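Local coordinates for protein KLLA0E08119p (PDB 3VA7) that probably catalyses the biotin- and ATP-dependent carboxylation of urea to urea-1-carboxylate, this chain being the urea carboxylase part of a larger two-activity enzyme, at residues D676-Y682 and P707-R713; L721-N725 and F738-E742; W956-N960 and T1011-P1015. One frame throughout, in Å; residues are numbered along the deposited sequence.

Contact 1 (D676-Y682 and P707-R713)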
loop_
_atom_site.group_PDB
_atom_site.type_symbol
_atom_site.label_atom_id
_atom_site.label_comp_id
_atom_site.label_asym_id
_atom_site.label_seq_id
_atom_site.Cartn_x
_atom_site.Cartn_y
_atom_site.Cartn_z
ATOM N N ASP A 676 20.846 13.453 33.973
ATOM C CA ASP A 676 20.568 14.737 33.311
ATOM C C ASP A 676 19.070 14.802 32.951
ATOM O O ASP A 676 18.527 15.899 32.781
ATOM C CB ASP A 676 21.424 14.928 32.030
ATOM C CG ASP A 676 21.490 13.675 31.176
ATOM O OD1 ASP A 676 21.525 13.716 29.931
ATOM O OD2 ASP A 676 21.479 12.593 31.755
ATOM N N LEU A 677 18.419 13.626 32.878
ATOM C CA LEU A 677 17.008 13.502 32.490
ATOM C C LEU A 677 16.056 12.848 33.530
ATOM O O LEU A 677 14.984 13.392 33.794
ATOM C CB LEU A 677 16.904 12.766 31.137
ATOM C CG LEU A 677 17.759 13.442 30.077
ATOM C CD1 LEU A 677 18.155 12.524 28.921
ATOM C CD2 LEU A 677 17.012 14.676 29.600
ATOM N N PHE A 678 16.412 11.670 34.046
ATOM C CA PHE A 678 15.649 10.976 35.114
ATOM C C PHE A 678 16.325 11.022 36.510
ATOM O O PHE A 678 17.544 10.926 36.627
ATOM C CB PHE A 678 15.504 9.505 34.788
ATOM C CG PHE A 678 14.752 9.216 33.531
ATOM C CD1 PHE A 678 15.427 9.109 32.312
ATOM C CD2 PHE A 678 13.365 8.998 33.562
ATOM C CE1 PHE A 678 14.757 8.808 31.152
ATOM C CE2 PHE A 678 12.672 8.694 32.398
ATOM C CZ PHE A 678 13.371 8.596 31.186
ATOM N N LYS A 679 15.550 11.097 37.580
ATOM C CA LYS A 679 16.171 10.901 38.885
ATOM C C LYS A 679 16.751 9.495 39.030
ATOM O O LYS A 679 16.140 8.517 38.558
ATOM C CB LYS A 679 15.206 11.209 40.034
ATOM C CG LYS A 679 15.167 12.683 40.333
ATOM C CD LYS A 679 14.038 13.054 41.283
ATOM C CE LYS A 679 13.812 14.586 41.259
ATOM N NZ LYS A 679 15.074 15.311 40.747
ATOM N N GLU A 680 17.940 9.421 39.656
ATOM C CA GLU A 680 18.569 8.171 40.139
ATOM C C GLU A 680 17.578 7.104 40.559
ATOM O O GLU A 680 17.586 6.023 39.990
ATOM C CB GLU A 680 19.486 8.446 41.337
ATOM C CG GLU A 680 20.997 8.544 41.042
ATOM C CD GLU A 680 21.565 7.203 40.651
ATOM O OE1 GLU A 680 22.271 7.095 39.594
ATOM O OE2 GLU A 680 21.252 6.248 41.414
ATOM N N GLU A 681 16.730 7.389 41.554
ATOM C CA GLU A 681 15.833 6.335 42.069
ATOM C C GLU A 681 14.880 5.825 41.005
ATOM O O GLU A 681 14.596 4.610 40.936
ATOM C CB GLU A 681 15.111 6.679 43.387
ATOM C CG GLU A 681 14.441 8.031 43.491
ATOM C CD GLU A 681 13.367 8.063 44.606
ATOM O OE1 GLU A 681 13.079 9.185 45.109
ATOM O OE2 GLU A 681 12.810 6.978 44.990
ATOM N N TYR A 682 14.417 6.727 40.142
ATOM C CA TYR A 682 13.538 6.268 39.079
ATOM C C TYR A 682 14.209 5.262 38.114
ATOM O O TYR A 682 13.580 4.249 37.731
ATOM C CB TYR A 682 12.771 7.385 38.355
ATOM C CG TYR A 682 11.785 6.737 37.445
ATOM C CD1 TYR A 682 10.656 6.096 37.960
ATOM C CD2 TYR A 682 12.031 6.657 36.071
ATOM C CE1 TYR A 682 9.768 5.435 37.135
ATOM C CE2 TYR A 682 11.136 5.980 35.219
ATOM C CZ TYR A 682 10.005 5.374 35.763
ATOM O OH TYR A 682 9.134 4.724 34.918
ATOM N N PRO A 707 5.574 1.978 37.107
ATOM C CA PRO A 707 5.820 3.150 37.968
ATOM C C PRO A 707 6.003 4.410 37.162
ATOM O O PRO A 707 6.564 4.365 36.089
ATOM C CB PRO A 707 7.124 2.802 38.684
ATOM C CG PRO A 707 7.836 1.753 37.746
ATOM C CD PRO A 707 6.757 1.112 36.901
ATOM N N LYS A 708 5.572 5.532 37.709
ATOM C CA LYS A 708 5.579 6.802 37.012
ATOM C C LYS A 708 6.919 7.453 37.165
ATOM O O LYS A 708 7.514 7.314 38.176
ATOM C CB LYS A 708 4.450 7.697 37.550
ATOM C CG LYS A 708 3.048 7.077 37.381
ATOM C CD LYS A 708 2.737 6.578 35.922
ATOM C CE LYS A 708 1.502 5.661 35.859
ATOM N NZ LYS A 708 0.293 6.225 36.603
ATOM N N PRO A 709 7.411 8.173 36.153
ATOM C CA PRO A 709 8.794 8.739 36.237
ATOM C C PRO A 709 9.002 9.921 37.158
ATOM O O PRO A 709 8.080 10.711 37.395
ATOM C CB PRO A 709 9.109 9.185 34.792
ATOM C CG PRO A 709 8.093 8.488 33.938
ATOM C CD PRO A 709 6.851 8.293 34.798
ATOM N N LYS A 710 10.223 10.045 37.658
ATOM C CA LYS A 710 10.582 11.233 38.373
ATOM C C LYS A 710 11.626 11.897 37.522
ATOM O O LYS A 710 12.674 11.320 37.221
ATOM C CB LYS A 710 11.098 10.918 39.790
ATOM C CG LYS A 710 10.334 9.838 40.546
ATOM C CD LYS A 710 11.032 9.511 41.836
ATOM C CE LYS A 710 10.031 9.340 42.966
ATOM N NZ LYS A 710 9.486 7.993 43.003
ATOM N N TRP A 711 11.303 13.098 37.094
ATOM C CA TRP A 711 12.091 13.803 36.123
ATOM C C TRP A 711 13.179 14.698 36.737
ATOM O O TRP A 711 13.010 15.281 37.792
ATOM C CB TRP A 711 11.161 14.611 35.223
ATOM C CG TRP A 711 10.166 13.763 34.511
ATOM C CD1 TRP A 711 8.816 13.690 34.756
ATOM C CD2 TRP A 711 10.422 12.839 33.447
ATOM N NE1 TRP A 711 8.215 12.804 33.894
ATOM C CE2 TRP A 711 9.172 12.271 33.073
ATOM C CE3 TRP A 711 11.574 12.464 32.736
ATOM C CZ2 TRP A 711 9.048 11.343 32.031
ATOM C CZ3 TRP A 711 11.444 11.523 31.688
ATOM C CH2 TRP A 711 10.193 10.967 31.363
ATOM N N ALA A 712 14.305 14.799 36.053
ATOM C CA ALA A 712 15.426 15.570 36.537
ATOM C C ALA A 712 15.240 16.983 36.128
ATOM O O ALA A 712 15.880 17.841 36.665
ATOM C CB ALA A 712 16.769 15.017 35.985
ATOM N N ARG A 713 14.409 17.232 35.133
ATOM C CA ARG A 713 14.184 18.589 34.654
ATOM C C ARG A 713 12.742 18.920 34.998
ATOM O O ARG A 713 11.928 18.010 35.245
ATOM C CB ARG A 713 14.428 18.717 33.136
ATOM C CG ARG A 713 15.783 18.281 32.622
ATOM C CD ARG A 713 15.846 18.460 31.114
ATOM N NE ARG A 713 14.877 17.603 30.437
ATOM C CZ ARG A 713 14.605 17.594 29.126
ATOM N NH1 ARG A 713 15.230 18.392 28.293
ATOM N NH2 ARG A 713 13.677 16.774 28.636
HETATM O O HOH W 1 13.805 15.513 32.375
#

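Contact 2 (L721-N725 and F738-E742). With BTI (5-(hexahydro-2-oxo-1H-thieno[3,4-D]imidazol-6-yl)pentanal), chain B.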
loop_
_atom_site.group_PDB
_atom_site.type_symbol
_atom_site.label_atom_id
_atom_site.label_comp_id
_atom_site.label_asym_id
_atom_site.label_seq_id
_atom_site.Cartn_x
_atom_site.Cartn_y
_atom_site.Cartn_z
ATOM N N LEU A 721 6.904 21.169 26.811
ATOM C CA LEU A 721 6.958 21.418 28.224
ATOM C C LEU A 721 7.135 20.160 29.041
ATOM O O LEU A 721 7.847 20.168 30.030
ATOM C CB LEU A 721 5.756 22.222 28.661
ATOM C CG LEU A 721 6.012 23.664 28.244
ATOM C CD1 LEU A 721 4.790 24.518 28.379
ATOM C CD2 LEU A 721 7.130 24.233 29.094
ATOM N N HIS A 722 6.550 19.055 28.630
ATOM C CA HIS A 722 6.631 17.892 29.495
ATOM C C HIS A 722 8.090 17.388 29.606
ATOM O O HIS A 722 8.789 17.287 28.591
ATOM C CB HIS A 722 5.736 16.820 28.985
ATOM C CG HIS A 722 5.668 15.646 29.878
ATOM N ND1 HIS A 722 4.618 15.438 30.744
ATOM C CD2 HIS A 722 6.521 14.608 30.054
ATOM C CE1 HIS A 722 4.818 14.308 31.403
ATOM N NE2 HIS A 722 5.962 13.781 30.997
ATOM N N PRO A 723 8.555 17.060 30.833
ATOM C CA PRO A 723 9.975 16.827 30.942
ATOM C C PRO A 723 10.502 15.654 30.166
ATOM O O PRO A 723 11.713 15.584 30.049
ATOM C CB PRO A 723 10.184 16.580 32.434
ATOM C CG PRO A 723 9.024 17.209 33.072
ATOM C CD PRO A 723 7.906 16.957 32.145
ATOM N N SER A 724 9.662 14.755 29.637
ATOM C CA SER A 724 10.123 13.658 28.727
ATOM C C SER A 724 10.335 14.116 27.291
ATOM O O SER A 724 10.863 13.344 26.465
ATOM C CB SER A 724 9.112 12.519 28.630
ATOM O OG SER A 724 8.002 12.910 27.836
ATOM N N ASN A 725 9.848 15.320 26.976
ATOM C CA ASN A 725 9.926 15.890 25.633
ATOM C C ASN A 725 11.374 16.264 25.307
ATOM O O ASN A 725 12.067 16.852 26.132
ATOM C CB ASN A 725 9.030 17.140 25.542
ATOM C CG ASN A 725 7.537 16.828 25.602
ATOM O OD1 ASN A 725 7.094 15.750 26.051
ATOM N ND2 ASN A 725 6.742 17.785 25.153
ATOM N N PHE A 738 9.478 6.960 26.415
ATOM C CA PHE A 738 8.598 7.550 27.399
ATOM C C PHE A 738 7.703 8.654 26.766
ATOM O O PHE A 738 8.068 9.852 26.742
ATOM C CB PHE A 738 9.414 8.069 28.605
ATOM C CG PHE A 738 9.610 7.035 29.693
ATOM C CD1 PHE A 738 10.685 6.155 29.662
ATOM C CD2 PHE A 738 8.704 6.922 30.743
ATOM C CE1 PHE A 738 10.824 5.161 30.644
ATOM C CE2 PHE A 738 8.844 5.944 31.717
ATOM C CZ PHE A 738 9.907 5.069 31.666
ATOM N N THR A 739 6.521 8.263 26.273
ATOM C CA THR A 739 5.627 9.236 25.623
ATOM C C THR A 739 4.909 9.909 26.746
ATOM O O THR A 739 3.872 9.431 27.184
ATOM C CB THR A 739 4.608 8.557 24.701
ATOM O OG1 THR A 739 3.711 7.755 25.501
ATOM C CG2 THR A 739 5.313 7.672 23.688
ATOM N N GLY A 740 5.450 11.017 27.228
ATOM C CA GLY A 740 4.975 11.598 28.522
ATOM C C GLY A 740 5.398 10.680 29.701
ATOM O O GLY A 740 6.579 10.294 29.802
ATOM N N ASP A 741 4.440 10.270 30.531
ATOM C CA ASP A 741 4.717 9.576 31.766
ATOM C C ASP A 741 4.548 8.026 31.652
ATOM O O ASP A 741 4.654 7.288 32.624
ATOM C CB ASP A 741 3.858 10.175 32.878
ATOM C CG ASP A 741 4.235 11.615 33.200
ATOM O OD1 ASP A 741 5.420 11.852 33.555
ATOM O OD2 ASP A 741 3.357 12.523 33.137
ATOM N N GLU A 742 4.321 7.546 30.446
ATOM C CA GLU A 742 4.131 6.138 30.221
ATOM C C GLU A 742 5.021 5.724 29.057
ATOM O O GLU A 742 5.150 6.496 28.096
ATOM C CB GLU A 742 2.705 5.885 29.829
ATOM C CG GLU A 742 1.715 6.052 30.964
ATOM C CD GLU A 742 0.309 6.262 30.445
ATOM O OE1 GLU A 742 -0.274 5.317 29.904
ATOM O OE2 GLU A 742 -0.194 7.398 30.532
HETATM C C11 BTI B . 1.653 2.478 20.126
HETATM O O11 BTI B . 0.852 3.402 20.469
HETATM C C10 BTI B . 3.155 2.689 19.765
HETATM C C9 BTI B . 3.509 4.174 19.788
HETATM C C8 BTI B . 4.994 4.509 19.765
HETATM C C7 BTI B . 5.357 5.916 20.280
HETATM C C2 BTI B . 4.551 7.050 19.682
HETATM S S1 BTI B . 4.708 7.155 17.923
HETATM C C6 BTI B . 4.286 8.860 17.859
HETATM C C5 BTI B . 4.636 9.482 19.193
HETATM N N3 BTI B . 5.904 10.104 18.916
HETATM C C3 BTI B . 6.878 9.481 19.524
HETATM O O3 BTI B . 8.134 9.877 19.479
HETATM N N2 BTI B . 6.450 8.447 20.219
HETATM C C4 BTI B . 4.993 8.400 20.220
#

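Contact 3 (W956-N960 and T1011-P1015)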
loop_
_atom_site.group_PDB
_atom_site.type_symbol
_atom_site.label_atom_id
_atom_site.label_comp_id
_atom_site.label_asym_id
_atom_site.label_seq_id
_atom_site.Cartn_x
_atom_site.Cartn_y
_atom_site.Cartn_z
ATOM N N TRP A 956 -4.018 20.443 27.452
ATOM C CA TRP A 956 -3.949 20.729 25.986
ATOM C C TRP A 956 -5.247 20.316 25.335
ATOM O O TRP A 956 -5.375 20.223 24.115
ATOM C CB TRP A 956 -2.720 20.050 25.291
ATOM C CG TRP A 956 -2.767 18.546 25.315
ATOM C CD1 TRP A 956 -3.338 17.695 24.386
ATOM C CD2 TRP A 956 -2.277 17.723 26.352
ATOM N NE1 TRP A 956 -3.206 16.376 24.793
ATOM C CE2 TRP A 956 -2.544 16.384 25.999
ATOM C CE3 TRP A 956 -1.608 17.986 27.548
ATOM C CZ2 TRP A 956 -2.169 15.330 26.798
ATOM C CZ3 TRP A 956 -1.244 16.924 28.351
ATOM C CH2 TRP A 956 -1.537 15.616 27.980
ATOM N N LEU A 957 -6.210 20.018 26.176
ATOM C CA LEU A 957 -7.502 19.526 25.750
ATOM C C LEU A 957 -8.455 20.570 26.302
ATOM O O LEU A 957 -8.127 21.234 27.288
ATOM C CB LEU A 957 -7.732 18.191 26.396
ATOM C CG LEU A 957 -6.884 17.078 25.831
ATOM C CD1 LEU A 957 -7.274 15.783 26.574
ATOM C CD2 LEU A 957 -7.141 16.921 24.312
ATOM N N PRO A 958 -9.629 20.737 25.698
ATOM C CA PRO A 958 -10.250 19.950 24.631
ATOM C C PRO A 958 -9.802 20.312 23.209
ATOM O O PRO A 958 -9.984 19.493 22.301
ATOM C CB PRO A 958 -11.762 20.264 24.823
ATOM C CG PRO A 958 -11.788 21.655 25.351
ATOM C CD PRO A 958 -10.531 21.788 26.213
ATOM N N ASN A 959 -9.226 21.505 23.030
ATOM C CA ASN A 959 -8.827 22.008 21.727
ATOM C C ASN A 959 -7.327 22.387 21.694
ATOM O O ASN A 959 -6.907 23.325 22.402
ATOM C CB ASN A 959 -9.668 23.243 21.344
ATOM C CG ASN A 959 -9.222 23.877 19.993
ATOM O OD1 ASN A 959 -8.169 24.547 19.924
ATOM N ND2 ASN A 959 -10.020 23.659 18.916
ATOM N N ASN A 960 -6.544 21.714 20.835
ATOM C CA ASN A 960 -5.087 21.868 20.808
ATOM C C ASN A 960 -4.653 23.298 20.414
ATOM O O ASN A 960 -3.652 23.864 20.954
ATOM C CB ASN A 960 -4.429 20.808 19.914
ATOM C CG ASN A 960 -4.675 19.353 20.392
ATOM O OD1 ASN A 960 -5.278 19.099 21.458
ATOM N ND2 ASN A 960 -4.200 18.382 19.598
ATOM N N THR A 1011 3.676 21.394 23.913
ATOM C CA THR A 1011 4.040 20.153 24.539
ATOM C C THR A 1011 3.528 19.051 23.621
ATOM O O THR A 1011 2.666 19.284 22.773
ATOM C CB THR A 1011 3.401 19.941 25.946
ATOM O OG1 THR A 1011 3.883 18.712 26.497
ATOM C CG2 THR A 1011 1.849 19.789 25.878
ATOM N N LYS A 1012 4.058 17.857 23.798
ATOM C CA LYS A 1012 3.625 16.718 23.044
ATOM C C LYS A 1012 2.673 15.993 23.959
ATOM O O LYS A 1012 2.683 16.237 25.179
ATOM C CB LYS A 1012 4.843 15.898 22.674
ATOM C CG LYS A 1012 5.682 16.592 21.546
ATOM C CD LYS A 1012 7.163 16.612 21.871
ATOM C CE LYS A 1012 7.972 17.020 20.680
ATOM N NZ LYS A 1012 9.400 17.016 20.989
ATOM N N TYR A 1013 1.804 15.156 23.413
ATOM C CA TYR A 1013 0.796 14.551 24.255
ATOM C C TYR A 1013 1.393 13.672 25.379
ATOM O O TYR A 1013 2.521 13.143 25.268
ATOM C CB TYR A 1013 -0.159 13.720 23.400
ATOM C CG TYR A 1013 -1.285 14.471 22.661
ATOM C CD1 TYR A 1013 -1.099 15.778 22.125
ATOM C CD2 TYR A 1013 -2.525 13.851 22.454
ATOM C CE1 TYR A 1013 -2.124 16.434 21.445
ATOM C CE2 TYR A 1013 -3.577 14.510 21.741
ATOM C CZ TYR A 1013 -3.368 15.769 21.253
ATOM O OH TYR A 1013 -4.387 16.365 20.568
ATOM N N ASN A 1014 0.638 13.545 26.474
ATOM C CA ASN A 1014 0.986 12.685 27.568
ATOM C C ASN A 1014 -0.228 11.892 28.016
ATOM O O ASN A 1014 -1.051 12.395 28.783
ATOM C CB ASN A 1014 1.567 13.532 28.699
ATOM C CG ASN A 1014 1.611 12.795 30.042
ATOM O OD1 ASN A 1014 1.385 13.413 31.105
ATOM N ND2 ASN A 1014 1.845 11.492 30.015
ATOM N N PRO A 1015 -0.359 10.637 27.564
ATOM C CA PRO A 1015 0.492 9.874 26.659
ATOM C C PRO A 1015 0.091 10.186 25.234
ATOM O O PRO A 1015 -0.919 10.859 25.015
ATOM C CB PRO A 1015 0.095 8.400 26.960
ATOM C CG PRO A 1015 -1.299 8.453 27.268
ATOM C CD PRO A 1015 -1.536 9.841 27.958
#

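Contact 1 (D676-Y682 and P707-R713)
The CA of Pro709 sits over the centre of the Tyr682 ring: that carbon lies 3.4 Å from the centroid of the Tyr682 ring and only 6° off its normal, a CH-pi contact almost exactly centred. The setting is an isolated beta bridge in subdomains A and B of the carboxyltransferase domain, where the turn entering helix 680-688 meets the irregular chain between strands 701-705 and 725-730. Phe678 and Trp711 face each other there as a non-hydrogen-bonded antiparallel pair. The flanking backbone bonds run from Lys679 N to Lys710 O (2.9 Å) and from Ala712 N to Leu677 O (2.7 Å). Tyr682 carries its CG anti to the backbone N (chi1 -172°), which swings the ring out over residues 707-710. Its hydroxyl donates to Pro707 O at 2.8 Å, arriving from above the carbonyl plane and fixing the ring's far end. Phe678 and Trp711 lie alongside one another, pointing the same way, with the phenyl and the six-membered indole ring 4.8 Å apart between centroids and their planes 31° apart. Both also pack on Val757, and Trp711 NE1 hydrogen-bonds to Asp741. The other flank is more exposed: there the Lys710 chain crosses that of Glu681, and NZ stops 4.0 Å from Glu681 OE2, too far for a salt bridge. A water links the two segments beyond Ala712, giving a hydrogen to Leu677 O, which thus accepts two bonds, and taking one from Arg713 NE. Further out, Arg713 NH2 bonds to Pro723 O. The water sits in the plane of the guanidinium, 3.0 Å from Arg713 NE, while Leu677 CD2 lies over one face of the group, 3.7 Å from that same NE.

Contact 2 (L721-N725 and F738-E742)
A type II' beta turn, Thr739 to Glu742, presents Gly740 to the side chains of His722 and Ser724, which project from a type I turn running from His722 to Asn725. Asn725 N bonds to His722 O at 2.8 Å, closing the type I turn; at the base of the other, Thr739 N makes a weak bond to Glu742 O at 2.9 Å. Gly740 has the positive phi that the second position of a type II' turn demands, and its CA comes over one face of the His722 imidazole, 3.8 Å from the ring centroid and 29° off the normal, a CH-pi contact. Pro723 CD lies over the other face, toward its rim. His722 extends with CG anti to its backbone N, and this brings the NE2 end up to Asp741. The carboxylate stands at the edge of the imidazole with the two planes 61° apart, and His722 NE2 is 3.2 Å from Asp741 OD1, an oxygen that accepts a hydrogen bond from Trp711 NE1. The turn is the tip of the beta hairpin formed by strands 735-739 and 742-746 of the carboxyltransferase domain, and the six residues that touch here are all buried. Ser724 OG meets it near the end of the first strand, accepting a weak, strongly bent bond from Gly740 N (3.2 Å, 123° at the hydrogen) and lying 3.2 Å from Phe738 O. Thr739 turns its CB away from residues 721-725; its OG1 is hydrogen-bonded to Arg703, and its methyl CG2 touches the bicyclic head of the biotin group, 3.6 Å from BTI C4. The ligand is also hydrogen-bonded to Asn737 OD1 and Gly755 N.

Contact 3 (W956-N960 and T1011-P1015)
Trp956 lays the pyrrole side of its indole across Tyr1013, with NE1 close to the centre of one tyrosine face. The two rings cross obliquely, at 44° between planes, and the centroid of the five-membered ring is 4.1 Å from that of the phenol. CG of Trp956 is wedged between its backbone N and carbonyl carbon (chi1 64°), and this rotation aims the indole at the 1011-1015 loop. The indole is touched along its length: Trp956 CD1 is 3.4 Å from Tyr1013 CE1, CZ2 of the same indole lies 3.3 Å from Asn1014 N, and CE3 meets the methyl Thr1011 CG2 at 4.2 Å. Tyr946 meets the Tyr1013 ring edge-to-face and Arg1017 adds a cation-pi contact. With an alanine here in place of Trp956, Tyr1013 would probably lose the cover on one face and become freer to turn, with a gap opened beside Asn1014. The outer side of the 956-960 loop is quite different. Past Leu957 the chain bends away at a cis peptide to the exposed Pro958, whose ring makes no contact with 1011-1015, and Asn959 N-caps helix 960-967, its OD1 accepting a hydrogen bond from Asp962 N. Tyr1013 also shares a backbone hydrogen bond with Gly1043 of the urea pocket, and its side chain is about 8 Å from both biotin and urea; this packing of two loops of subdomains C and D is consistent with a second shell around the carboxyltransferase site, whose biotin pocket is shared with subdomains A and B.

How the contacts relate
From the N terminus the three contacts come in series, none nested in or crossing another. Contact 1 closes a loop of 24 residues holding most of helix 680-688 and strands 691-698 and 701-705. Contact 2 follows with a shorter loop of 12, carrying strand 725-730 and the start of the hairpin. Contact 3 comes much later, closing 50 residues that include helices 960-967 and 972-979. Contacts 1 and 2 adjoin through Arg713 with Pro723 and Trp711 with Asp741. Contact 2 meets contact 3 where His722 N makes a weak hydrogen bond to Thr1011 OG1, joining subdomains A and B to C and D; contacts 1 and 3 do not touch.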